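Local atomic coordinates of oxidized polyvinyl alcohol hydrolase (Sphingopyxis, PDB entry 3WLA), a protein that hydrolyses beta-diketones such as 4,6-nonanedione and cleaves oxidized polyvinyl alcohol in the second step of polyvinyl alcohol degradation. Residues W62-P67 with N71-A76; R170-D175 with D230-I235; D293-W298 with E322-K327. All coordinates share one frame; numbering follows the deposited sequence.

Contact 1 of 3, residues W62-P67 with N71-A76; sequences WNLNVP and NNAKLA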
ATOM      1  N   TRP A  62       9.554  11.169   7.983  1.00 21.86           N
ATOM      2  CA  TRP A  62       9.170  10.607   9.264  1.00 21.88           C
ATOM      3  C   TRP A  62       9.028   9.101   9.124  1.00 22.12           C
ATOM      4  O   TRP A  62       9.534   8.375   9.950  1.00 23.58           O
ATOM      5  CB  TRP A  62       7.839  11.134   9.771  1.00 22.95           C
ATOM      6  CG  TRP A  62       7.777  12.618   9.926  1.00 22.80           C
ATOM      7  CD1 TRP A  62       8.785  13.522   9.694  1.00 23.98           C
ATOM      8  CD2 TRP A  62       6.625  13.369  10.283  1.00 23.27           C
ATOM      9  NE1 TRP A  62       8.312  14.796   9.883  1.00 24.27           N
ATOM     10  CE2 TRP A  62       6.986  14.731  10.242  1.00 24.00           C
ATOM     11  CE3 TRP A  62       5.307  13.025  10.641  1.00 20.82           C
ATOM     12  CZ2 TRP A  62       6.076  15.747  10.541  1.00 26.38           C
ATOM     13  CZ3 TRP A  62       4.387  14.053  10.954  1.00 21.37           C
ATOM     14  CH2 TRP A  62       4.781  15.392  10.897  1.00 23.82           C
ATOM     15  N   ASN A  63       8.306   8.655   8.103  1.00 21.59           N
ATOM     16  CA  ASN A  63       8.111   7.246   7.894  1.00 23.26           C
ATOM     17  C   ASN A  63       9.460   6.507   7.805  1.00 23.71           C
ATOM     18  O   ASN A  63       9.576   5.387   8.266  1.00 24.41           O
ATOM     19  CB  ASN A  63       7.280   7.074   6.627  1.00 24.11           C
ATOM     20  CG  ASN A  63       7.094   5.634   6.226  1.00 26.54           C
ATOM     21  OD1 ASN A  63       7.990   5.042   5.619  1.00 26.20           O
ATOM     22  ND2 ASN A  63       5.912   5.067   6.533  1.00 25.71           N
ATOM     23  N   LEU A  64      10.461   7.129   7.202  1.00 21.49           N
ATOM     24  CA  LEU A  64      11.774   6.531   7.064  1.00 23.73           C
ATOM     25  C   LEU A  64      12.635   6.617   8.305  1.00 23.86           C
ATOM     26  O   LEU A  64      13.414   5.679   8.590  1.00 25.23           O
ATOM     27  CB  LEU A  64      12.578   7.230   5.956  1.00 23.05           C
ATOM     28  CG  LEU A  64      12.107   6.961   4.541  1.00 24.55           C
ATOM     29  CD1 LEU A  64      12.945   7.777   3.531  1.00 22.81           C
ATOM     30  CD2 LEU A  64      12.295   5.475   4.282  1.00 23.45           C
ATOM     31  N   ASN A  65      12.505   7.717   9.048  1.00 25.76           N
ATOM     32  CA  ASN A  65      13.442   7.935  10.157  1.00 26.00           C
ATOM     33  C   ASN A  65      12.966   8.106  11.553  1.00 25.77           C
ATOM     34  O   ASN A  65      13.793   8.203  12.475  1.00 27.56           O
ATOM     35  CB  ASN A  65      14.283   9.186   9.850  1.00 27.33           C
ATOM     36  CG  ASN A  65      14.941   9.114   8.513  1.00 29.81           C
ATOM     37  OD1 ASN A  65      14.958  10.097   7.766  1.00 33.17           O
ATOM     38  ND2 ASN A  65      15.475   7.972   8.178  1.00 27.10           N
ATOM     39  N   VAL A  66      11.658   8.197  11.745  1.00 24.57           N
ATOM     40  CA  VAL A  66      11.129   8.430  13.048  1.00 22.37           C
ATOM     41  C   VAL A  66      10.389   7.193  13.479  1.00 24.45           C
ATOM     42  O   VAL A  66       9.469   6.755  12.788  1.00 23.03           O
ATOM     43  CB  VAL A  66      10.177   9.631  12.980  1.00 25.50           C
ATOM     44  CG1 VAL A  66       9.545   9.867  14.306  1.00 23.71           C
ATOM     45  CG2 VAL A  66      10.974  10.873  12.475  1.00 25.16           C
ATOM     46  N   PRO A  67      10.778   6.618  14.623  1.00 24.35           N
ATOM     47  CA  PRO A  67      10.146   5.423  15.143  1.00 25.79           C
ATOM     48  C   PRO A  67       8.671   5.466  15.212  1.00 26.03           C
ATOM     49  O   PRO A  67       8.030   4.495  14.825  1.00 26.11           O
ATOM     50  CB  PRO A  67      10.772   5.257  16.508  1.00 26.57           C
ATOM     51  CG  PRO A  67      12.158   5.735  16.270  1.00 26.88           C
ATOM     52  CD  PRO A  67      11.956   6.976  15.448  1.00 25.43           C
ATOM     53  N   ASN A  71       9.986   4.133  11.163  1.00 24.05           N
ATOM     54  CA  ASN A  71      11.444   3.886  11.091  1.00 23.94           C
ATOM     55  C   ASN A  71      11.755   2.871   9.978  1.00 24.97           C
ATOM     56  O   ASN A  71      12.571   1.922  10.159  1.00 23.17           O
ATOM     57  CB  ASN A  71      11.925   3.403  12.478  1.00 26.83           C
ATOM     58  CG  ASN A  71      13.460   3.428  12.633  1.00 28.83           C
ATOM     59  OD1 ASN A  71      14.147   4.291  12.072  1.00 28.63           O
ATOM     60  ND2 ASN A  71      13.997   2.456  13.396  1.00 26.82           N
ATOM     61  N   ASN A  72      11.138   3.090   8.814  1.00 22.03           N
ATOM     62  CA  ASN A  72      11.312   2.169   7.694  1.00 23.60           C
ATOM     63  C   ASN A  72      12.726   2.130   7.097  1.00 25.27           C
ATOM     64  O   ASN A  72      13.097   1.131   6.500  1.00 25.81           O
ATOM     65  CB  ASN A  72      10.263   2.434   6.617  1.00 22.27           C
ATOM     66  CG  ASN A  72       8.932   1.804   6.974  1.00 25.42           C
ATOM     67  OD1 ASN A  72       8.788   0.585   6.851  1.00 25.81           O
ATOM     68  ND2 ASN A  72       7.963   2.602   7.439  1.00 22.06           N
ATOM     69  N   ALA A  73      13.536   3.172   7.300  1.00 24.71           N
ATOM     70  CA  ALA A  73      14.891   3.138   6.763  1.00 25.94           C
ATOM     71  C   ALA A  73      15.705   2.006   7.410  1.00 26.75           C
ATOM     72  O   ALA A  73      16.722   1.572   6.887  1.00 24.33           O
ATOM     73  CB  ALA A  73      15.634   4.522   7.006  1.00 25.43           C
ATOM     74  N   LYS A  74      15.267   1.561   8.574  1.00 28.34           N
ATOM     75  CA  LYS A  74      15.985   0.525   9.300  1.00 29.55           C
ATOM     76  C   LYS A  74      16.074  -0.787   8.497  1.00 28.96           C
ATOM     77  O   LYS A  74      17.043  -1.554   8.656  1.00 27.03           O
ATOM     78  CB  LYS A  74      15.306   0.310  10.647  1.00 31.61           C
ATOM     79  CG  LYS A  74      15.932  -0.725  11.583  1.00 38.98           C
ATOM     80  CD  LYS A  74      17.219  -0.260  12.206  1.00 42.36           C
ATOM     81  CE  LYS A  74      17.719  -1.313  13.224  1.00 45.96           C
ATOM     82  NZ  LYS A  74      16.606  -1.756  14.125  1.00 45.88           N
ATOM     83  N   LEU A  75      15.107  -1.017   7.612  1.00 27.79           N
ATOM     84  CA  LEU A  75      15.125  -2.231   6.827  1.00 28.56           C
ATOM     85  C   LEU A  75      16.379  -2.299   5.921  1.00 28.47           C
ATOM     86  O   LEU A  75      16.811  -3.378   5.543  1.00 26.93           O
ATOM     87  CB  LEU A  75      13.862  -2.362   5.999  1.00 27.89           C
ATOM     88  CG  LEU A  75      12.567  -2.870   6.647  1.00 28.60           C
ATOM     89  CD1 LEU A  75      12.866  -4.146   7.428  1.00 26.62           C
ATOM     90  CD2 LEU A  75      11.941  -1.839   7.520  1.00 27.84           C
ATOM     91  N   ALA A  76      16.955  -1.149   5.570  1.00 28.38           N
ATOM     92  CA  ALA A  76      18.153  -1.156   4.756  1.00 28.90           C
ATOM     93  C   ALA A  76      19.319  -1.809   5.536  1.00 30.24           C
ATOM     94  O   ALA A  76      20.269  -2.256   4.929  1.00 30.82           O
ATOM     95  CB  ALA A  76      18.538   0.240   4.366  1.00 29.18           C
TER
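N63 and L64 offer their backbone carbonyls to two successive amides of the chain that follows, and these two bonds join residues 62-67 to 71-76. The amide N of N72 lies 2.8 Å from O of N63 on a nearly straight path (172° at the hydrogen). One residue on, N of A73 lies 2.8 Å from O of L64. A weak third bond, 3.1 Å from N of N71 to O of V66, draws in the residue just past the helix.

The arrangement shows how a short helix can hand over to the loop that follows it. In this alpha/beta-hydrolase, helix 60-65 comes after strand 47-53; the chain then loops round through the three residues between the segments and runs on in roughly the direction of the helix toward strand 81-85. N71, at the end of the loop, takes the left-handed helical conformation.

Side-chain polar contacts are weaker. With CG of N63 anti to its backbone N (chi1 175°), its amide is brought beside that of N72, and the two planes lie almost parallel. ND2 of N72 makes one weak, strongly bent bond of 3.0 Å to OD1 of N63 and another weak one to O of N63. OD1 of N72 accepts a hydrogen bond from NE1 of W50, while ND2 of N71 turns to D293.

Carbon contacts are few. CB of A73 lies 4.2 Å from CB of L64, and ND2 of N65 comes within 3.6 Å of that same CB of A73. Where the loop closes, CB of N71 rests 3.8 Å from CA of P67. The side chain of L64 also touches V82 and S84 of strand 81-85.

Contact 2 of 3, residues R170-D175 with D230-I235; sequences RALLFD and DPMVVI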
ATOM      1  N   ARG A 170      -4.410  -0.296  -4.380  1.00 21.94           N
ATOM      2  CA  ARG A 170      -4.636   0.019  -5.811  1.00 23.62           C
ATOM      3  C   ARG A 170      -3.499  -0.506  -6.730  1.00 24.87           C
ATOM      4  O   ARG A 170      -3.736  -1.091  -7.810  1.00 25.83           O
ATOM      5  CB  ARG A 170      -4.825   1.522  -6.059  1.00 21.95           C
ATOM      6  CG  ARG A 170      -5.194   1.801  -7.553  1.00 25.71           C
ATOM      7  CD  ARG A 170      -5.364   3.300  -7.833  1.00 25.78           C
ATOM      8  NE  ARG A 170      -5.915   3.597  -9.174  1.00 24.89           N
ATOM      9  CZ  ARG A 170      -7.199   3.468  -9.487  1.00 24.82           C
ATOM     10  NH1 ARG A 170      -8.071   3.033  -8.569  1.00 24.01           N
ATOM     11  NH2 ARG A 170      -7.621   3.796 -10.724  1.00 25.92           N
ATOM     12  N   ALA A 171      -2.257  -0.305  -6.314  1.00 24.43           N
ATOM     13  CA  ALA A 171      -1.130  -0.747  -7.158  1.00 24.50           C
ATOM     14  C   ALA A 171      -1.088  -2.269  -7.287  1.00 24.97           C
ATOM     15  O   ALA A 171      -0.719  -2.797  -8.373  1.00 27.33           O
ATOM     16  CB  ALA A 171       0.199  -0.218  -6.571  1.00 23.58           C
ATOM     17  N   LEU A 172      -1.466  -2.993  -6.222  1.00 24.47           N
ATOM     18  CA  LEU A 172      -1.456  -4.472  -6.304  1.00 25.81           C
ATOM     19  C   LEU A 172      -2.580  -4.982  -7.207  1.00 27.02           C
ATOM     20  O   LEU A 172      -2.480  -6.091  -7.774  1.00 28.20           O
ATOM     21  CB  LEU A 172      -1.590  -5.137  -4.921  1.00 22.21           C
ATOM     22  CG  LEU A 172      -0.438  -4.859  -3.917  1.00 25.34           C
ATOM     23  CD1 LEU A 172      -0.682  -5.585  -2.647  1.00 23.41           C
ATOM     24  CD2 LEU A 172       0.903  -5.277  -4.477  1.00 25.26           C
ATOM     25  N   LEU A 173      -3.654  -4.193  -7.312  1.00 27.14           N
ATOM     26  CA  LEU A 173      -4.798  -4.572  -8.127  1.00 27.36           C
ATOM     27  C   LEU A 173      -4.601  -4.260  -9.585  1.00 27.40           C
ATOM     28  O   LEU A 173      -5.059  -5.025 -10.464  1.00 28.24           O
ATOM     29  CB  LEU A 173      -6.092  -3.892  -7.627  1.00 27.52           C
ATOM     30  CG  LEU A 173      -6.663  -4.418  -6.280  1.00 29.41           C
ATOM     31  CD1 LEU A 173      -7.792  -3.500  -5.781  1.00 29.01           C
ATOM     32  CD2 LEU A 173      -7.156  -5.840  -6.409  1.00 29.83           C
ATOM     33  N   PHE A 174      -3.976  -3.129  -9.853  1.00 25.76           N
ATOM     34  CA  PHE A 174      -3.720  -2.701 -11.224  1.00 27.38           C
ATOM     35  C   PHE A 174      -2.397  -3.135 -11.844  1.00 28.71           C
ATOM     36  O   PHE A 174      -2.294  -3.225 -13.050  1.00 27.33           O
ATOM     37  CB  PHE A 174      -3.712  -1.186 -11.340  1.00 25.20           C
ATOM     38  CG  PHE A 174      -5.078  -0.587 -11.544  1.00 27.64           C
ATOM     39  CD1 PHE A 174      -5.643  -0.546 -12.806  1.00 25.68           C
ATOM     40  CD2 PHE A 174      -5.827  -0.113 -10.439  1.00 27.46           C
ATOM     41  CE1 PHE A 174      -6.941  -0.061 -12.990  1.00 28.07           C
ATOM     42  CE2 PHE A 174      -7.125   0.380 -10.596  1.00 28.93           C
ATOM     43  CZ  PHE A 174      -7.695   0.403 -11.893  1.00 27.79           C
ATOM     44  N   ASP A 175      -1.394  -3.386 -11.015  1.00 28.48           N
ATOM     45  CA  ASP A 175      -0.071  -3.686 -11.526  1.00 27.48           C
ATOM     46  C   ASP A 175       0.566  -4.880 -10.827  1.00 26.95           C
ATOM     47  O   ASP A 175       1.736  -4.849 -10.408  1.00 24.52           O
ATOM     48  CB  ASP A 175       0.782  -2.411 -11.348  1.00 28.13           C
ATOM     49  CG  ASP A 175       2.025  -2.398 -12.233  1.00 30.08           C
ATOM     50  OD1 ASP A 175       2.110  -3.253 -13.116  1.00 29.58           O
ATOM     51  OD2 ASP A 175       2.906  -1.518 -12.060  1.00 28.74           O
ATOM     52  N   ASP A 230      -1.439 -11.616 -11.306  1.00 32.48           N
ATOM     53  CA  ASP A 230      -0.122 -12.230 -11.384  1.00 34.37           C
ATOM     54  C   ASP A 230       0.161 -12.704  -9.928  1.00 35.41           C
ATOM     55  O   ASP A 230      -0.417 -12.139  -8.990  1.00 36.61           O
ATOM     56  CB  ASP A 230       0.871 -11.159 -11.782  1.00 36.24           C
ATOM     57  CG  ASP A 230       1.997 -11.701 -12.648  1.00 40.80           C
ATOM     58  OD1 ASP A 230       1.662 -12.253 -13.718  1.00 40.74           O
ATOM     59  OD2 ASP A 230       3.203 -11.568 -12.257  1.00 41.92           O
ATOM     60  N   PRO A 231       1.064 -13.700  -9.717  1.00 34.13           N
ATOM     61  CA  PRO A 231       1.412 -14.246  -8.388  1.00 32.56           C
ATOM     62  C   PRO A 231       1.978 -13.194  -7.428  1.00 30.65           C
ATOM     63  O   PRO A 231       2.866 -12.397  -7.805  1.00 27.33           O
ATOM     64  CB  PRO A 231       2.441 -15.328  -8.713  1.00 32.37           C
ATOM     65  CG  PRO A 231       2.059 -15.744 -10.039  1.00 33.71           C
ATOM     66  CD  PRO A 231       1.847 -14.411 -10.740  1.00 34.69           C
ATOM     67  N   MET A 232       1.466 -13.219  -6.197  1.00 28.63           N
ATOM     68  CA  MET A 232       1.880 -12.259  -5.156  1.00 28.70           C
ATOM     69  C   MET A 232       1.624 -12.773  -3.767  1.00 27.91           C
ATOM     70  O   MET A 232       0.869 -13.747  -3.575  1.00 28.89           O
ATOM     71  CB  MET A 232       1.085 -10.932  -5.250  1.00 26.30           C
ATOM     72  CG  MET A 232       1.350 -10.016  -6.428  1.00 24.41           C
ATOM     73  SD  MET A 232       0.359  -8.493  -6.370  1.00 26.94           S
ATOM     74  CE  MET A 232      -1.403  -9.078  -6.384  1.00 24.97           C
ATOM     75  N   VAL A 233       2.247 -12.095  -2.794  1.00 25.97           N
ATOM     76  CA  VAL A 233       2.005 -12.360  -1.372  1.00 26.59           C
ATOM     77  C   VAL A 233       1.548 -10.978  -0.791  1.00 27.22           C
ATOM     78  O   VAL A 233       2.172  -9.924  -1.045  1.00 24.45           O
ATOM     79  CB  VAL A 233       3.267 -12.897  -0.642  1.00 25.52           C
ATOM     80  CG1 VAL A 233       4.414 -12.053  -0.894  1.00 27.42           C
ATOM     81  CG2 VAL A 233       3.008 -13.020   0.825  1.00 26.33           C
ATOM     82  N   VAL A 234       0.437 -10.982  -0.073  1.00 24.48           N
ATOM     83  CA  VAL A 234      -0.110  -9.732   0.486  1.00 25.41           C
ATOM     84  C   VAL A 234      -0.394  -9.863   1.974  1.00 25.47           C
ATOM     85  O   VAL A 234      -1.082 -10.822   2.417  1.00 25.29           O
ATOM     86  CB  VAL A 234      -1.395  -9.347  -0.269  1.00 25.43           C
ATOM     87  CG1 VAL A 234      -2.030  -8.021   0.329  1.00 27.50           C
ATOM     88  CG2 VAL A 234      -1.078  -9.183  -1.753  1.00 26.05           C
ATOM     89  N   ILE A 235       0.165  -8.938   2.762  1.00 24.42           N
ATOM     90  CA  ILE A 235      -0.054  -8.930   4.203  1.00 24.37           C
ATOM     91  C   ILE A 235      -0.928  -7.727   4.521  1.00 25.31           C
ATOM     92  O   ILE A 235      -0.470  -6.584   4.420  1.00 26.03           O
ATOM     93  CB  ILE A 235       1.278  -8.823   4.982  1.00 24.45           C
ATOM     94  CG1 ILE A 235       2.150 -10.053   4.694  1.00 24.94           C
ATOM     95  CG2 ILE A 235       1.006  -8.677   6.455  1.00 25.34           C
ATOM     96  CD1 ILE A 235       3.517  -9.965   5.224  1.00 24.20           C
TER
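L172 leaves its helix with CG beside the backbone N (chi1 -63°) and one branch continuing the extended chain, while M232 leaves its strand extended through CB, CG and SD before bending at the sulfur (chi3 -60°). These torsions bring the side chain of L172 against both M232 and V234, two residues of strand 232-238 whose side chains point to the same helix.

The two methyls of L172 divide the work. CD2 lies 3.8 Å from SD of M232, with the two side chains passing each other at a slant. CD1 instead meets V234 tip to tip, 3.7 Å from its CG2, and CG1 of V234 stands somewhat farther off. The bend at the end of M232 turns its CE methyl back to the helix backbone, 3.5 Å from O of L172.

Helices packed on the faces of a mostly parallel sheet are characteristic of the alpha/beta-hydrolase fold. Here helix 163-174, which follows the probable nucleophile elbow, sets L172, in its last turn, against strand 232-238, and F268 of helix 257-269 also touches V234. R170 of the same turn serves a different neighbourhood: its guanidinium bonds to carbonyls of A131, D130 and Y127, and CE2 of F174 sits over its face.

All three touching residues are buried, and their meeting is purely van der Waals in kind. The carbonyl oxygen of L172 is buried without a hydrogen-bonding partner, so the methyl of M232 supplies only nonpolar cover there, and close fit of shape rather than directed bonding probably holds this interface together.

Contact 3 of 3, residues D293-W298 with E322-K327; sequences DAFNLW and EGYSCK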
ATOM      1  N   ASP A 293      10.151  -2.240  15.036  1.00 23.91           N
ATOM      2  CA  ASP A 293      11.252  -2.671  14.213  1.00 23.85           C
ATOM      3  C   ASP A 293      11.156  -4.154  13.925  1.00 25.62           C
ATOM      4  O   ASP A 293      11.337  -4.591  12.803  1.00 25.17           O
ATOM      5  CB  ASP A 293      12.570  -2.332  14.906  1.00 25.74           C
ATOM      6  CG  ASP A 293      12.941  -0.821  14.801  1.00 27.06           C
ATOM      7  OD1 ASP A 293      12.299  -0.063  14.059  1.00 30.11           O
ATOM      8  OD2 ASP A 293      13.879  -0.395  15.477  1.00 26.85           O
ATOM      9  N   ALA A 294      10.818  -4.929  14.945  1.00 27.36           N
ATOM     10  CA  ALA A 294      10.731  -6.361  14.778  1.00 27.93           C
ATOM     11  C   ALA A 294       9.589  -6.734  13.829  1.00 28.11           C
ATOM     12  O   ALA A 294       9.745  -7.623  12.999  1.00 27.63           O
ATOM     13  CB  ALA A 294      10.525  -7.014  16.139  1.00 27.73           C
ATOM     14  N   PHE A 295       8.442  -6.063  13.974  1.00 26.65           N
ATOM     15  CA  PHE A 295       7.304  -6.329  13.116  1.00 24.27           C
ATOM     16  C   PHE A 295       7.625  -6.032  11.648  1.00 25.01           C
ATOM     17  O   PHE A 295       7.352  -6.872  10.741  1.00 24.86           O
ATOM     18  CB  PHE A 295       6.089  -5.495  13.516  1.00 21.67           C
ATOM     19  CG  PHE A 295       4.940  -5.683  12.581  1.00 24.63           C
ATOM     20  CD1 PHE A 295       4.215  -6.869  12.587  1.00 25.99           C
ATOM     21  CD2 PHE A 295       4.685  -4.755  11.571  1.00 22.98           C
ATOM     22  CE1 PHE A 295       3.250  -7.147  11.593  1.00 27.06           C
ATOM     23  CE2 PHE A 295       3.740  -5.010  10.577  1.00 24.77           C
ATOM     24  CZ  PHE A 295       3.020  -6.193  10.571  1.00 26.86           C
ATOM     25  N   ASN A 296       8.201  -4.862  11.403  1.00 23.87           N
ATOM     26  CA  ASN A 296       8.537  -4.489  10.044  1.00 23.79           C
ATOM     27  C   ASN A 296       9.454  -5.541   9.399  1.00 23.98           C
ATOM     28  O   ASN A 296       9.234  -5.947   8.263  1.00 22.34           O
ATOM     29  CB  ASN A 296       9.266  -3.149   9.989  1.00 23.41           C
ATOM     30  CG  ASN A 296       8.370  -1.943  10.354  1.00 25.17           C
ATOM     31  OD1 ASN A 296       7.150  -1.996  10.313  1.00 23.88           O
ATOM     32  ND2 ASN A 296       9.016  -0.855  10.710  1.00 22.86           N
ATOM     33  N   LEU A 297      10.488  -5.947  10.120  1.00 24.41           N
ATOM     34  CA  LEU A 297      11.441  -6.931   9.589  1.00 26.19           C
ATOM     35  C   LEU A 297      10.785  -8.321   9.429  1.00 25.73           C
ATOM     36  O   LEU A 297      11.084  -9.020   8.482  1.00 23.34           O
ATOM     37  CB  LEU A 297      12.642  -7.073  10.490  1.00 26.13           C
ATOM     38  CG  LEU A 297      13.656  -8.136  10.044  1.00 26.92           C
ATOM     39  CD1 LEU A 297      14.307  -7.732   8.685  1.00 22.55           C
ATOM     40  CD2 LEU A 297      14.741  -8.230  11.161  1.00 24.64           C
ATOM     41  N   TRP A 298       9.889  -8.681  10.344  1.00 26.04           N
ATOM     42  CA  TRP A 298       9.186  -9.932  10.248  1.00 25.78           C
ATOM     43  C   TRP A 298       8.344  -9.908   9.015  1.00 25.74           C
ATOM     44  O   TRP A 298       8.360 -10.863   8.216  1.00 25.36           O
ATOM     45  CB  TRP A 298       8.267 -10.152  11.453  1.00 27.46           C
ATOM     46  CG  TRP A 298       7.343 -11.344  11.243  1.00 27.49           C
ATOM     47  CD1 TRP A 298       7.666 -12.689  11.370  1.00 28.83           C
ATOM     48  CD2 TRP A 298       6.000 -11.299  10.755  1.00 27.11           C
ATOM     49  NE1 TRP A 298       6.592 -13.456  10.986  1.00 29.10           N
ATOM     50  CE2 TRP A 298       5.563 -12.633  10.600  1.00 27.84           C
ATOM     51  CE3 TRP A 298       5.121 -10.259  10.428  1.00 26.89           C
ATOM     52  CZ2 TRP A 298       4.274 -12.951  10.124  1.00 28.06           C
ATOM     53  CZ3 TRP A 298       3.835 -10.576   9.954  1.00 26.68           C
ATOM     54  CH2 TRP A 298       3.428 -11.907   9.806  1.00 27.88           C
ATOM     55  N   GLU A 322       5.254 -10.344  19.344  1.00 28.57           N
ATOM     56  CA  GLU A 322       4.136 -10.174  20.267  1.00 31.09           C
ATOM     57  C   GLU A 322       3.441  -8.835  19.865  1.00 30.76           C
ATOM     58  O   GLU A 322       4.130  -7.863  19.474  1.00 29.15           O
ATOM     59  CB  GLU A 322       4.743 -10.102  21.671  1.00 36.37           C
ATOM     60  CG  GLU A 322       3.859  -9.644  22.804  1.00 42.90           C
ATOM     61  CD  GLU A 322       4.510  -9.936  24.184  1.00 48.73           C
ATOM     62  OE1 GLU A 322       5.691  -9.516  24.440  1.00 49.91           O
ATOM     63  OE2 GLU A 322       3.819 -10.595  25.012  1.00 50.87           O
ATOM     64  N   GLY A 323       2.112  -8.824  19.936  1.00 27.90           N
ATOM     65  CA  GLY A 323       1.306  -7.664  19.589  1.00 28.36           C
ATOM     66  C   GLY A 323       0.539  -7.925  18.307  1.00 27.04           C
ATOM     67  O   GLY A 323      -0.296  -7.119  17.897  1.00 24.51           O
ATOM     68  N   TYR A 324       0.797  -9.077  17.693  1.00 25.50           N
ATOM     69  CA  TYR A 324       0.169  -9.405  16.426  1.00 26.53           C
ATOM     70  C   TYR A 324      -0.326 -10.826  16.360  1.00 28.52           C
ATOM     71  O   TYR A 324       0.265 -11.714  16.930  1.00 29.93           O
ATOM     72  CB  TYR A 324       1.166  -9.280  15.288  1.00 27.59           C
ATOM     73  CG  TYR A 324       1.842  -7.965  15.272  1.00 27.41           C
ATOM     74  CD1 TYR A 324       1.304  -6.927  14.557  1.00 27.60           C
ATOM     75  CD2 TYR A 324       2.943  -7.724  16.080  1.00 25.54           C
ATOM     76  CE1 TYR A 324       1.834  -5.639  14.668  1.00 28.51           C
ATOM     77  CE2 TYR A 324       3.485  -6.433  16.183  1.00 27.45           C
ATOM     78  CZ  TYR A 324       2.898  -5.405  15.481  1.00 27.33           C
ATOM     79  OH  TYR A 324       3.291  -4.110  15.691  1.00 31.33           O
ATOM     80  N   SER A 325      -1.368 -11.018  15.580  1.00 30.62           N
ATOM     81  CA  SER A 325      -1.955 -12.326  15.383  1.00 32.41           C
ATOM     82  C   SER A 325      -2.259 -12.401  13.878  1.00 31.78           C
ATOM     83  O   SER A 325      -3.115 -11.660  13.376  1.00 31.15           O
ATOM     84  CB  SER A 325      -3.239 -12.416  16.206  1.00 33.92           C
ATOM     85  OG  SER A 325      -3.953 -13.613  15.930  1.00 38.03           O
ATOM     86  N   CYS A 326      -1.530 -13.248  13.157  1.00 30.76           N
ATOM     87  CA  CYS A 326      -1.765 -13.382  11.721  1.00 32.55           C
ATOM     88  C   CYS A 326      -2.222 -14.818  11.332  1.00 33.63           C
ATOM     89  O   CYS A 326      -1.829 -15.805  11.998  1.00 32.55           O
ATOM     90  CB  CYS A 326      -0.487 -13.043  10.979  1.00 33.36           C
ATOM     91  SG  CYS A 326       0.325 -11.467  11.501  1.00 35.72           S
ATOM     92  N   LYS A 327      -3.044 -14.903  10.287  1.00 32.44           N
ATOM     93  CA  LYS A 327      -3.538 -16.175   9.791  1.00 33.29           C
ATOM     94  C   LYS A 327      -3.485 -16.104   8.257  1.00 32.46           C
ATOM     95  O   LYS A 327      -3.583 -15.026   7.687  1.00 31.70           O
ATOM     96  CB  LYS A 327      -5.001 -16.414  10.272  1.00 32.24           C
ATOM     97  CG  LYS A 327      -6.074 -15.697   9.464  1.00 34.31           C
ATOM     98  CD  LYS A 327      -7.531 -16.102   9.849  1.00 36.51           C
ATOM     99  CE  LYS A 327      -8.046 -17.358   9.068  1.00 35.26           C
ATOM    100  NZ  LYS A 327      -8.560 -17.080   7.654  1.00 32.65           N
TER
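F295 and Y324 form the close-packed half of this contact, an offset stack with ring centroids 4.2 Å apart and planes inclined by 19°. CD1 of F295 sits over the middle of the tyrosine ring, and CE1 of Y324 approaches to 3.4 Å from CD1 of F295, over the rim of the phenylalanine face. F295 reaches this position from helix 292-304 with CG anti to the backbone N (chi1 176°). The hydroxyl of Y324 hydrogen-bonds to O of V290, which holds the hydroxyl end of the ring.

The other half is sparser. SG of C326 touches the indole of W298, 3.6 Å from CH2, and the sulfur stands oblique to the six-membered ring, 54° off its normal. The disulfide to C279 holds that sulfur, tying edge strand 325-328 to its neighbour 274-280 in the sheet, while NE1 of W298 bonds to T318. F295 is buried, whereas W298, Y324 and C326 are each partly exposed.

Were Y324 replaced by an alanine, the face of F295 would probably lose its stacking partner and the carbonyl of V290 this donor. Between the two segments the attraction is probably largely dispersive, from ring against ring and sulfur against indole, whereas the directed bonds of Y324 and W298 go to other parts of the chain.

Contacts 1 and 3 adjoin, whereas contact 2 stands apart from both. D293 on helix 292-304 is the bridge: its OD1 lies 3.1 Å from ND2 of N71, a probable hydrogen bond, and its OD2 forms a long, weak ion pair with NZ of K74. L75 also packs against N296 and L297. Contacts 2 and 3 reach the same sheet without touching, their nearest atoms about 5 Å apart. Contacts 1 and 2 lie on opposite sides of the chain's centre. The side chain of N63 is about 10 Å from that of S162, the probable charge-relay serine on what is probably the nucleophile elbow; that of V234 is about 8 Å from S265, also a probable charge-relay residue.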